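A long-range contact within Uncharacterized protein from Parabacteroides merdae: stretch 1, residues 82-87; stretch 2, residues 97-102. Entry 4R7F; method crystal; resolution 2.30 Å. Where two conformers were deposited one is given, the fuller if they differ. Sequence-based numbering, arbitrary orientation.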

# COMPACT_ATOMS: atom_id res chain seq x y z
N THR A 82 -16.81 15.98 29.69
CA THR A 82 -17.82 16.33 28.70
C THR A 82 -17.26 16.34 27.27
O THR A 82 -16.09 16.61 27.01
N ILE A 83 -18.13 15.97 26.33
CA ILE A 83 -17.79 16.01 24.91
C ILE A 83 -18.36 17.32 24.36
O ILE A 83 -19.59 17.48 24.22
N ASP A 84 -17.45 18.26 24.10
CA ASP A 84 -17.83 19.64 23.80
C ASP A 84 -17.86 19.90 22.30
O ASP A 84 -18.62 20.72 21.84
N ASP A 85 -17.04 19.17 21.53
CA ASP A 85 -16.91 19.51 20.10
C ASP A 85 -18.06 18.89 19.28
O ASP A 85 -18.01 17.74 18.88
N PHE A 86 -19.09 19.68 19.03
CA PHE A 86 -20.23 19.22 18.24
C PHE A 86 -20.85 20.28 17.35
O PHE A 86 -20.68 21.48 17.57
N ALA A 87 -21.63 19.81 16.38
CA ALA A 87 -22.34 20.67 15.44
C ALA A 87 -23.63 20.00 14.92
O ALA A 87 -23.72 18.77 14.77
N SER A 97 -27.03 15.69 15.42
CA SER A 97 -25.83 16.46 15.74
C SER A 97 -24.63 15.50 15.58
O SER A 97 -24.74 14.32 15.79
N ASN A 98 -23.50 16.04 15.17
CA ASN A 98 -22.29 15.30 14.94
C ASN A 98 -21.26 15.70 15.98
O ASN A 98 -21.03 16.89 16.19
N TYR A 99 -20.63 14.70 16.59
CA TYR A 99 -19.75 14.86 17.74
C TYR A 99 -18.38 14.31 17.42
O TYR A 99 -18.22 13.35 16.67
N ARG A 100 -17.37 14.90 18.03
CA ARG A 100 -15.99 14.56 17.76
C ARG A 100 -15.23 14.70 19.06
O ARG A 100 -15.34 15.72 19.73
N LEU A 101 -14.51 13.64 19.40
CA LEU A 101 -13.64 13.56 20.56
C LEU A 101 -12.30 13.10 20.04
O LEU A 101 -12.21 12.04 19.40
N LEU A 102 -11.28 13.91 20.26
CA LEU A 102 -9.91 13.51 19.99
C LEU A 102 -9.23 13.10 21.30
O LEU A 102 -9.43 13.72 22.36

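What do the residues ahead of Asp-85 contribute? Thr-82 lies out of reach and Asp-84 points away, leaving Ile-83, whose CA-to-CB bond points toward stretch 2. With chi1 m and chi2 t, it sets CG2 4.0 Å from Arg-100 O and 4.4 Å from Tyr-99 CD2, at the edge of that ring, while its CD1 comes within 4.5 Å of Leu-101 CD2.

How does an exposed acid hold on? Asp-85 leaves sideways with chi1 t, and Arg-100, also sideways with chi1 t but chi2 and chi3 between wells, brings its guanidinium edge to the carboxylate. Their opposite charges meet in a salt bridge, Asp-85 OD2 to Arg-100 NH1 at 2.8 Å, reinforced by a backbone hydrogen bond from Arg-100 N to Asp-85 O at 3.0 Å.

Why do the two aromatic residues meet? Phe-86 and Tyr-99 are directly paired across the antiparallel strands, so their side chains share one face of the sheet; the pair is of the non-hydrogen-bonded kind. Phe-86 (chi1 p) lays CB over the ring of Tyr-99 (chi1 m), 3.6 Å from Tyr-99 CD2. The rings are nearly parallel but slid apart, and barely overlap. Ser-97 (chi1 m) also points toward stretch 1, its CB 4.4 Å from Phe-86 CD2.

What closes the contact? Ala-87 and Asn-98 (chi1 t) share the other face, but here the backbone does the joining: Ala-87 N to Asn-98 O is 3.0 Å and Asn-98 N to Ala-87 O is 2.8 Å, both hydrogen bonds.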

# COMPACT_ATOMS: atom_id res chain seq x y z
CB THR A 82 -18.56 17.65 29.05
OG1 THR A 82 -19.12 17.54 30.36
CG2 THR A 82 -19.72 17.93 28.09
CB ILE A 83 -18.32 14.77 24.16
CG1 ILE A 83 -17.76 13.51 24.82
CG2 ILE A 83 -17.93 14.82 22.69
CD1 ILE A 83 -18.22 12.21 24.19
CB ASP A 84 -16.87 20.63 24.50
CG ASP A 84 -16.99 20.61 26.02
OD1 ASP A 84 -18.09 20.29 26.52
OD2 ASP A 84 -16.00 20.92 26.71
CB ASP A 85 -15.52 19.14 19.58
CG ASP A 85 -15.30 19.50 18.09
OD1 ASP A 85 -16.27 19.73 17.31
OD2 ASP A 85 -14.12 19.53 17.69
CB PHE A 86 -21.30 18.68 19.19
CG PHE A 86 -22.18 19.74 19.79
CD1 PHE A 86 -21.79 20.42 20.92
CD2 PHE A 86 -23.43 20.02 19.23
CE1 PHE A 86 -22.61 21.38 21.48
CE2 PHE A 86 -24.25 20.99 19.78
CZ PHE A 86 -23.84 21.67 20.91
CB ALA A 87 -21.41 20.99 14.28
CB SER A 97 -25.89 17.07 17.16
OG SER A 97 -27.19 17.50 17.54
CB ASN A 98 -21.76 15.65 13.54
CG ASN A 98 -20.42 15.05 13.25
OD1 ASN A 98 -19.44 15.76 13.00
ND2 ASN A 98 -20.38 13.71 13.28
CB TYR A 99 -20.30 14.08 18.92
CG TYR A 99 -21.64 14.58 19.43
CD1 TYR A 99 -22.81 14.23 18.78
CD2 TYR A 99 -21.72 15.40 20.57
CE1 TYR A 99 -24.04 14.70 19.23
CE2 TYR A 99 -22.95 15.87 21.04
CZ TYR A 99 -24.10 15.53 20.35
OH TYR A 99 -25.33 15.96 20.78
CB ARG A 100 -15.43 15.50 16.73
CG ARG A 100 -14.00 15.24 16.30
CD ARG A 100 -13.88 15.68 14.84
NE ARG A 100 -12.57 16.19 14.49
CZ ARG A 100 -12.11 17.37 14.89
NH1 ARG A 100 -12.85 18.16 15.67
NH2 ARG A 100 -10.90 17.76 14.52
CB LEU A 101 -14.19 12.55 21.56
CG LEU A 101 -13.30 12.15 22.73
CD1 LEU A 101 -13.07 13.32 23.66
CD2 LEU A 101 -13.97 11.03 23.49
CB LEU A 102 -9.14 14.66 19.37
CG LEU A 102 -9.78 15.23 18.11
CD1 LEU A 102 -8.92 16.35 17.57
CD2 LEU A 102 -9.97 14.13 17.09